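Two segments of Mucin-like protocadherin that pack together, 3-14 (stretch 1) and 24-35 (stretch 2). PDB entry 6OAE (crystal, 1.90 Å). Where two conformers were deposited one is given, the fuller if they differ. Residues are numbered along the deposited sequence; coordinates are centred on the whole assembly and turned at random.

Stretch 1 3-14: AQYCSVNKDIFE
Stretch 2 24-35: PLVDIHVPEGQE

Two extended segments can be held in antiparallel register by a single bridge, with water and side chains finishing what the backbone begins, as residues 3-14 and 24-35 of mucin-like protocadherin illustrate. The bridge pairs Ser 7 (phi/psi -150/160) with His 29 (-78/115), their CA atoms 5.1 Å apart. Two hydrogen bonds close it: His 29 N donates to Ser 7 O at 2.8 Å, and Ser 7 N to His 29 O at 3.0 Å. The latter carbonyl also receives a CA-H...O contact from Cys 6 CA at 3.1 Å.

Beyond the bridge, water takes over. One molecule accepts from Cys 6 N (2.9 Å) and donates to Gln 34 OE1 (2.5 Å); another accepts from Asn 9 N (2.8 Å) while donating to Asn 9 OD1 (2.9 Å) and Asp 27 O (2.7 Å). Gln 34 (chi1 m, chi2 t) adds a weak bond from NE2 to Gln 4 O, 3.4 Å. Gln 34 closes a type II turn that begins at Pro 31, with Gln 34 N bonded to Pro 31 O at 3.1 Å; Gly 33, at phi 97, suits the turn.

The CA register pairs Cys 6 with Val 30 and Val 8 with Ile 28, but side-chain contacts reach to neighbouring residues as well. Cys 6 SG (chi1 m) lies 3.9 Å from Pro 31 CD and 4.2 Å from Val 30 CG2. Val 8 (m) sets CB 4.0 Å from Val 26 CG2 and CG1 4.1 Å from Ile 28 CG1. Farther along, the backbones diverge to 7.7 Å between the CA atoms of Phe 13 and Leu 25, and the Phe 13 ring spans the gap, its CE2 3.1 Å from Leu 25 O. Phe 13 (chi1 m, chi2 84°) points toward stretch 2, with Leu 25 CB 4.2 Å from its ring centroid in a CH-pi contact over one face. Phe 13 CZ reaches Val 26 CB at 3.8 Å.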

ATOM      1  N   ALA A   3     -46.362  -1.947   5.898  1.00 66.91           N
ATOM      2  CA  ALA A   3     -45.262  -2.310   4.917  1.00 66.76           C
ATOM      3  C   ALA A   3     -45.183  -1.248   3.810  1.00 63.27           C
ATOM      4  O   ALA A   3     -45.174  -1.627   2.613  1.00 66.98           O
ATOM      5  CB  ALA A   3     -45.503  -3.697   4.355  1.00 67.38           C
ATOM      6  N   GLN A   4     -45.119   0.031   4.205  1.00 59.75           N
ATOM      7  CA  GLN A   4     -45.175   1.215   3.297  1.00 57.57           C
ATOM      8  C   GLN A   4     -43.916   2.071   3.455  1.00 51.05           C
ATOM      9  O   GLN A   4     -43.993   3.301   3.246  1.00 47.62           O
ATOM     10  CB  GLN A   4     -46.453   2.022   3.575  1.00 61.62           C
ATOM     11  CG  GLN A   4     -47.717   1.330   3.084  1.00 63.85           C
ATOM     12  CD  GLN A   4     -47.656   1.108   1.594  1.00 67.21           C
ATOM     13  OE1 GLN A   4     -47.651  -0.026   1.120  1.00 71.19           O
ATOM     14  NE2 GLN A   4     -47.577   2.198   0.846  1.00 67.20           N
ATOM     15  N   TYR A   5     -42.790   1.444   3.796  1.00 46.69           N
ATOM     16  CA  TYR A   5     -41.466   2.104   3.882  1.00 42.93           C
ATOM     17  C   TYR A   5     -40.466   1.293   3.063  1.00 39.65           C
ATOM     18  O   TYR A   5     -40.465   0.069   3.189  1.00 35.25           O
ATOM     19  CB  TYR A   5     -40.978   2.228   5.326  1.00 43.84           C
ATOM     20  CG  TYR A   5     -41.730   3.237   6.158  1.00 46.00           C
ATOM     21  CD1 TYR A   5     -41.860   4.562   5.753  1.00 45.33           C
ATOM     22  CD2 TYR A   5     -42.306   2.868   7.366  1.00 47.76           C
ATOM     23  CE1 TYR A   5     -42.557   5.488   6.520  1.00 46.97           C
ATOM     24  CE2 TYR A   5     -43.001   3.779   8.144  1.00 46.85           C
ATOM     25  CZ  TYR A   5     -43.130   5.092   7.722  1.00 47.07           C
ATOM     26  OH  TYR A   5     -43.824   5.968   8.510  1.00 46.93           O
ATOM     27  N   CYS A   6     -39.658   1.983   2.262  1.00 37.62           N
ATOM     28  CA  CYS A   6     -38.476   1.419   1.571  1.00 39.13           C
ATOM     29  C   CYS A   6     -37.584   0.715   2.585  1.00 35.33           C
ATOM     30  O   CYS A   6     -37.452   1.250   3.682  1.00 31.57           O
ATOM     31  CB  CYS A   6     -37.611   2.494   0.945  1.00 42.83           C
ATOM     32  SG  CYS A   6     -38.115   2.940  -0.728  1.00 54.04           S
ATOM     33  N   SER A   7     -36.999  -0.417   2.199  1.00 32.15           N
ATOM     34  CA  SER A   7     -36.039  -1.185   3.020  1.00 30.94           C
ATOM     35  C   SER A   7     -35.040  -1.935   2.129  1.00 30.91           C
ATOM     36  O   SER A   7     -35.301  -2.141   0.905  1.00 30.56           O
ATOM     37  CB  SER A   7     -36.753  -2.130   3.946  1.00 31.91           C
ATOM     38  OG  SER A   7     -37.477  -3.107   3.219  1.00 31.39           O
ATOM     39  N   VAL A   8     -33.928  -2.289   2.746  1.00 28.87           N
ATOM     40  CA  VAL A   8     -32.902  -3.234   2.249  1.00 28.41           C
ATOM     41  C   VAL A   8     -32.631  -4.187   3.411  1.00 28.67           C
ATOM     42  O   VAL A   8     -32.702  -3.722   4.590  1.00 28.77           O
ATOM     43  CB  VAL A   8     -31.637  -2.502   1.764  1.00 27.37           C
ATOM     44  CG1 VAL A   8     -31.967  -1.603   0.589  1.00 26.95           C
ATOM     45  CG2 VAL A   8     -30.938  -1.693   2.868  1.00 27.54           C
ATOM     46  N   ASN A   9     -32.357  -5.447   3.105  1.00 28.77           N
ATOM     47  CA  ASN A   9     -32.046  -6.504   4.103  1.00 30.94           C
ATOM     48  C   ASN A   9     -30.576  -6.392   4.521  1.00 27.31           C
ATOM     49  O   ASN A   9     -30.224  -6.983   5.518  1.00 25.21           O
ATOM     50  CB  ASN A   9     -32.374  -7.901   3.574  1.00 35.89           C
ATOM     51  CG  ASN A   9     -31.356  -8.451   2.597  1.00 41.49           C
ATOM     52  OD1 ASN A   9     -30.898  -7.753   1.687  1.00 50.57           O
ATOM     53  ND2 ASN A   9     -31.001  -9.717   2.761  1.00 49.14           N
ATOM     54  N   LYS A  10     -29.755  -5.660   3.768  1.00 24.01           N
ATOM     55  CA  LYS A  10     -28.297  -5.533   4.040  1.00 23.55           C
ATOM     56  C   LYS A  10     -27.850  -4.162   3.552  1.00 22.36           C
ATOM     57  O   LYS A  10     -28.281  -3.759   2.481  1.00 21.59           O
ATOM     58  CB  LYS A  10     -27.535  -6.677   3.367  1.00 23.96           C
ATOM     59  CG  LYS A  10     -26.041  -6.697   3.648  1.00 24.94           C
ATOM     60  CD  LYS A  10     -25.321  -7.868   3.030  1.00 25.34           C
ATOM     61  CE  LYS A  10     -23.820  -7.707   3.149  1.00 26.27           C
ATOM     62  NZ  LYS A  10     -23.070  -8.852   2.587  1.00 27.30           N
ATOM     63  N   ASP A  11     -27.047  -3.453   4.335  1.00 21.43           N
ATOM     64  CA  ASP A  11     -26.641  -2.079   3.949  1.00 20.92           C
ATOM     65  C   ASP A  11     -25.156  -1.839   4.186  1.00 19.97           C
ATOM     66  O   ASP A  11     -24.720  -0.718   3.891  1.00 19.67           O
ATOM     67  CB  ASP A  11     -27.560  -1.054   4.616  1.00 21.13           C
ATOM     68  CG  ASP A  11     -27.527  -1.014   6.128  1.00 22.81           C
ATOM     69  OD1 ASP A  11     -26.659  -1.682   6.716  1.00 23.23           O
ATOM     70  OD2 ASP A  11     -28.384  -0.297   6.705  1.00 24.15           O
ATOM     71  N   ILE A  12     -24.403  -2.818   4.690  1.00 19.80           N
ATOM     72  CA  ILE A  12     -22.920  -2.729   4.822  1.00 20.74           C
ATOM     73  C   ILE A  12     -22.333  -3.887   4.022  1.00 21.23           C
ATOM     74  O   ILE A  12     -22.652  -5.062   4.329  1.00 21.09           O
ATOM     75  CB  ILE A  12     -22.439  -2.745   6.286  1.00 20.63           C
ATOM     76  CG1 ILE A  12     -23.016  -1.566   7.079  1.00 21.14           C
ATOM     77  CG2 ILE A  12     -20.919  -2.770   6.386  1.00 21.51           C
ATOM     78  CD1 ILE A  12     -22.752  -1.629   8.552  1.00 21.47           C
ATOM     79  N   PHE A  13     -21.501  -3.560   3.046  1.00 21.43           N
ATOM     80  CA  PHE A  13     -20.848  -4.531   2.134  1.00 21.76           C
ATOM     81  C   PHE A  13     -19.352  -4.360   2.264  1.00 23.17           C
ATOM     82  O   PHE A  13     -18.879  -3.210   2.410  1.00 25.18           O
ATOM     83  CB  PHE A  13     -21.334  -4.321   0.698  1.00 21.28           C
ATOM     84  CG  PHE A  13     -22.821  -4.486   0.577  1.00 21.13           C
ATOM     85  CD1 PHE A  13     -23.678  -3.429   0.867  1.00 20.71           C
ATOM     86  CD2 PHE A  13     -23.373  -5.717   0.238  1.00 20.85           C
ATOM     87  CE1 PHE A  13     -25.048  -3.597   0.787  1.00 21.03           C
ATOM     88  CE2 PHE A  13     -24.741  -5.886   0.163  1.00 20.94           C
ATOM     89  CZ  PHE A  13     -25.583  -4.831   0.442  1.00 21.56           C
ATOM     90  N   GLU A  14     -18.626  -5.467   2.200  1.00 23.24           N
ATOM     91  CA  GLU A  14     -17.161  -5.465   2.147  1.00 24.76           C
ATOM     92  C   GLU A  14     -16.791  -5.950   0.764  1.00 23.95           C
ATOM     93  O   GLU A  14     -17.308  -6.995   0.384  1.00 23.28           O
ATOM     94  CB  GLU A  14     -16.576  -6.335   3.249  1.00 27.06           C
ATOM     95  CG  GLU A  14     -16.515  -5.618   4.572  1.00 30.32           C
ATOM     96  CD  GLU A  14     -15.683  -6.345   5.602  1.00 33.92           C
ATOM     97  OE1 GLU A  14     -15.314  -7.516   5.345  1.00 36.30           O
ATOM     98  OE2 GLU A  14     -15.396  -5.728   6.635  1.00 36.54           O
ATOM     99  N   PRO A  24     -25.956  -7.332  -8.644  1.00 22.65           N
ATOM    100  CA  PRO A  24     -26.476  -6.392  -7.650  1.00 22.62           C
ATOM    101  C   PRO A  24     -25.882  -6.589  -6.251  1.00 22.64           C
ATOM    102  O   PRO A  24     -25.594  -7.714  -5.872  1.00 20.96           O
ATOM    103  CB  PRO A  24     -27.995  -6.646  -7.631  1.00 22.99           C
ATOM    104  CG  PRO A  24     -28.240  -7.897  -8.442  1.00 23.50           C
ATOM    105  CD  PRO A  24     -26.997  -8.175  -9.243  1.00 22.71           C
ATOM    106  N   LEU A  25     -25.698  -5.492  -5.509  1.00 23.29           N
ATOM    107  CA  LEU A  25     -25.347  -5.537  -4.060  1.00 23.78           C
ATOM    108  C   LEU A  25     -26.589  -5.897  -3.275  1.00 23.33           C
ATOM    109  O   LEU A  25     -26.490  -6.674  -2.311  1.00 24.00           O
ATOM    110  CB  LEU A  25     -24.850  -4.170  -3.570  1.00 24.44           C
ATOM    111  CG  LEU A  25     -23.553  -3.672  -4.174  1.00 25.08           C
ATOM    112  CD1 LEU A  25     -23.267  -2.246  -3.701  1.00 24.75           C
ATOM    113  CD2 LEU A  25     -22.407  -4.615  -3.831  1.00 26.32           C
ATOM    114  N   VAL A  26     -27.726  -5.332  -3.647  1.00 24.58           N
ATOM    115  CA  VAL A  26     -28.943  -5.520  -2.822  1.00 25.98           C
ATOM    116  C   VAL A  26     -30.198  -5.143  -3.608  1.00 25.85           C
ATOM    117  O   VAL A  26     -30.155  -4.217  -4.425  1.00 25.33           O
ATOM    118  CB  VAL A  26     -28.801  -4.732  -1.501  1.00 26.19           C
ATOM    119  CG1 VAL A  26     -28.950  -3.231  -1.686  1.00 26.86           C
ATOM    120  CG2 VAL A  26     -29.753  -5.242  -0.438  1.00 27.54           C
ATOM    121  N   ASP A  27     -31.271  -5.863  -3.324  1.00 27.28           N
ATOM    122  CA  ASP A  27     -32.647  -5.542  -3.771  1.00 30.54           C
ATOM    123  C   ASP A  27     -33.192  -4.453  -2.835  1.00 30.69           C
ATOM    124  O   ASP A  27     -33.029  -4.559  -1.603  1.00 31.44           O
ATOM    125  CB  ASP A  27     -33.492  -6.811  -3.833  1.00 34.38           C
ATOM    126  CG  ASP A  27     -33.072  -7.789  -4.931  1.00 37.58           C
ATOM    127  OD1 ASP A  27     -31.979  -7.619  -5.530  1.00 42.20           O
ATOM    128  OD2 ASP A  27     -33.838  -8.715  -5.189  1.00 42.01           O
ATOM    129  N   ILE A  28     -33.776  -3.416  -3.398  1.00 28.65           N
ATOM    130  CA  ILE A  28     -34.428  -2.335  -2.621  1.00 29.67           C
ATOM    131  C   ILE A  28     -35.916  -2.657  -2.642  1.00 32.03           C
ATOM    132  O   ILE A  28     -36.487  -2.746  -3.750  1.00 32.15           O
ATOM    133  CB  ILE A  28     -34.109  -0.951  -3.194  1.00 29.27           C
ATOM    134  CG1 ILE A  28     -32.594  -0.734  -3.331  1.00 27.69           C
ATOM    135  CG2 ILE A  28     -34.772   0.153  -2.357  1.00 29.94           C
ATOM    136  CD1 ILE A  28     -32.220   0.379  -4.275  1.00 27.49           C
ATOM    137  N   HIS A  29     -36.497  -2.871  -1.470  1.00 34.23           N
ATOM    138  CA  HIS A  29     -37.963  -3.062  -1.312  0.50 35.12           C
ATOM    139  C   HIS A  29     -38.598  -1.676  -1.381  1.00 35.96           C
ATOM    140  O   HIS A  29     -38.290  -0.839  -0.490  1.00 35.51           O
ATOM    141  CB  HIS A  29     -38.336  -3.813  -0.028  0.50 36.19           C
ATOM    142  CG  HIS A  29     -39.805  -3.766   0.244  0.50 37.74           C
ATOM    143  ND1 HIS A  29     -40.723  -4.436  -0.546  0.50 37.49           N
ATOM    144  CD2 HIS A  29     -40.520  -3.109   1.185  0.50 38.04           C
ATOM    145  CE1 HIS A  29     -41.939  -4.204  -0.090  0.50 37.97           C
ATOM    146  NE2 HIS A  29     -41.839  -3.392   0.973  0.50 38.27           N
ATOM    147  N   VAL A  30     -39.410  -1.438  -2.413  1.00 36.54           N
ATOM    148  CA  VAL A  30     -40.040  -0.125  -2.691  1.00 39.19           C
ATOM    149  C   VAL A  30     -41.547  -0.323  -2.586  1.00 41.97           C
ATOM    150  O   VAL A  30     -42.083  -1.190  -3.268  1.00 41.50           O
ATOM    151  CB  VAL A  30     -39.606   0.418  -4.065  1.00 40.14           C
ATOM    152  CG1 VAL A  30     -40.244   1.764  -4.361  1.00 40.52           C
ATOM    153  CG2 VAL A  30     -38.080   0.518  -4.170  1.00 38.57           C
ATOM    154  N   PRO A  31     -42.274   0.437  -1.730  1.00 44.47           N
ATOM    155  CA  PRO A  31     -43.730   0.289  -1.639  1.00 45.69           C
ATOM    156  C   PRO A  31     -44.384   0.746  -2.949  1.00 46.85           C
ATOM    157  O   PRO A  31     -43.845   1.657  -3.575  1.00 44.80           O
ATOM    158  CB  PRO A  31     -44.156   1.209  -0.479  1.00 45.61           C
ATOM    159  CG  PRO A  31     -42.857   1.540   0.251  1.00 46.00           C
ATOM    160  CD  PRO A  31     -41.769   1.466  -0.806  1.00 45.49           C
ATOM    161  N   GLU A  32     -45.507   0.127  -3.332  1.00 49.39           N
ATOM    162  CA  GLU A  32     -46.299   0.553  -4.522  1.00 50.53           C
ATOM    163  C   GLU A  32     -46.537   2.067  -4.404  1.00 48.88           C
ATOM    164  O   GLU A  32     -46.938   2.507  -3.313  1.00 49.72           O
ATOM    165  CB  GLU A  32     -47.610  -0.235  -4.628  1.00 54.36           C
ATOM    166  CG  GLU A  32     -48.342  -0.023  -5.947  1.00 58.00           C
ATOM    167  CD  GLU A  32     -47.550  -0.429  -7.184  1.00 61.87           C
ATOM    168  OE1 GLU A  32     -47.095  -1.599  -7.243  1.00 64.53           O
ATOM    169  OE2 GLU A  32     -47.375   0.429  -8.080  1.00 64.02           O
ATOM    170  N   GLY A  33     -46.241   2.828  -5.465  1.00 46.82           N
ATOM    171  CA  GLY A  33     -46.451   4.288  -5.539  1.00 45.47           C
ATOM    172  C   GLY A  33     -45.210   5.102  -5.217  1.00 45.79           C
ATOM    173  O   GLY A  33     -45.278   6.342  -5.372  1.00 46.75           O
ATOM    174  N   GLN A  34     -44.116   4.463  -4.782  1.00 45.28           N
ATOM    175  CA  GLN A  34     -42.822   5.143  -4.484  1.00 45.15           C
ATOM    176  C   GLN A  34     -41.796   4.779  -5.572  1.00 43.04           C
ATOM    177  O   GLN A  34     -41.996   3.777  -6.254  1.00 40.59           O
ATOM    178  CB  GLN A  34     -42.314   4.768  -3.085  1.00 46.90           C
ATOM    179  CG  GLN A  34     -43.044   5.495  -1.953  1.00 48.13           C
ATOM    180  CD  GLN A  34     -42.556   5.117  -0.576  1.00 48.86           C
ATOM    181  OE1 GLN A  34     -41.356   5.026  -0.321  1.00 50.62           O
ATOM    182  NE2 GLN A  34     -43.493   4.905   0.333  1.00 49.07           N
ATOM    183  N   GLU A  35     -40.751   5.594  -5.716  1.00 43.17           N
ATOM    184  CA  GLU A  35     -39.590   5.344  -6.614  1.00 44.87           C
ATOM    185  C   GLU A  35     -38.315   5.624  -5.818  1.00 41.71           C
ATOM    186  O   GLU A  35     -38.319   6.579  -5.011  1.00 40.96           O
ATOM    187  CB  GLU A  35     -39.642   6.222  -7.867  1.00 47.64           C
ATOM    188  CG  GLU A  35     -40.619   5.722  -8.914  1.00 51.65           C
ATOM    189  CD  GLU A  35     -40.797   6.620 -10.129  1.00 54.88           C
ATOM    190  OE1 GLU A  35     -41.826   6.467 -10.818  1.00 60.30           O
ATOM    191  OE2 GLU A  35     -39.917   7.467 -10.390  1.00 57.88           O
TER
HETATM  192  O   HOH W   1     -40.369   4.738   1.989  1.00 36.94           O
HETATM  193  O   HOH W   2     -33.015  -6.266   0.478  1.00 28.76           O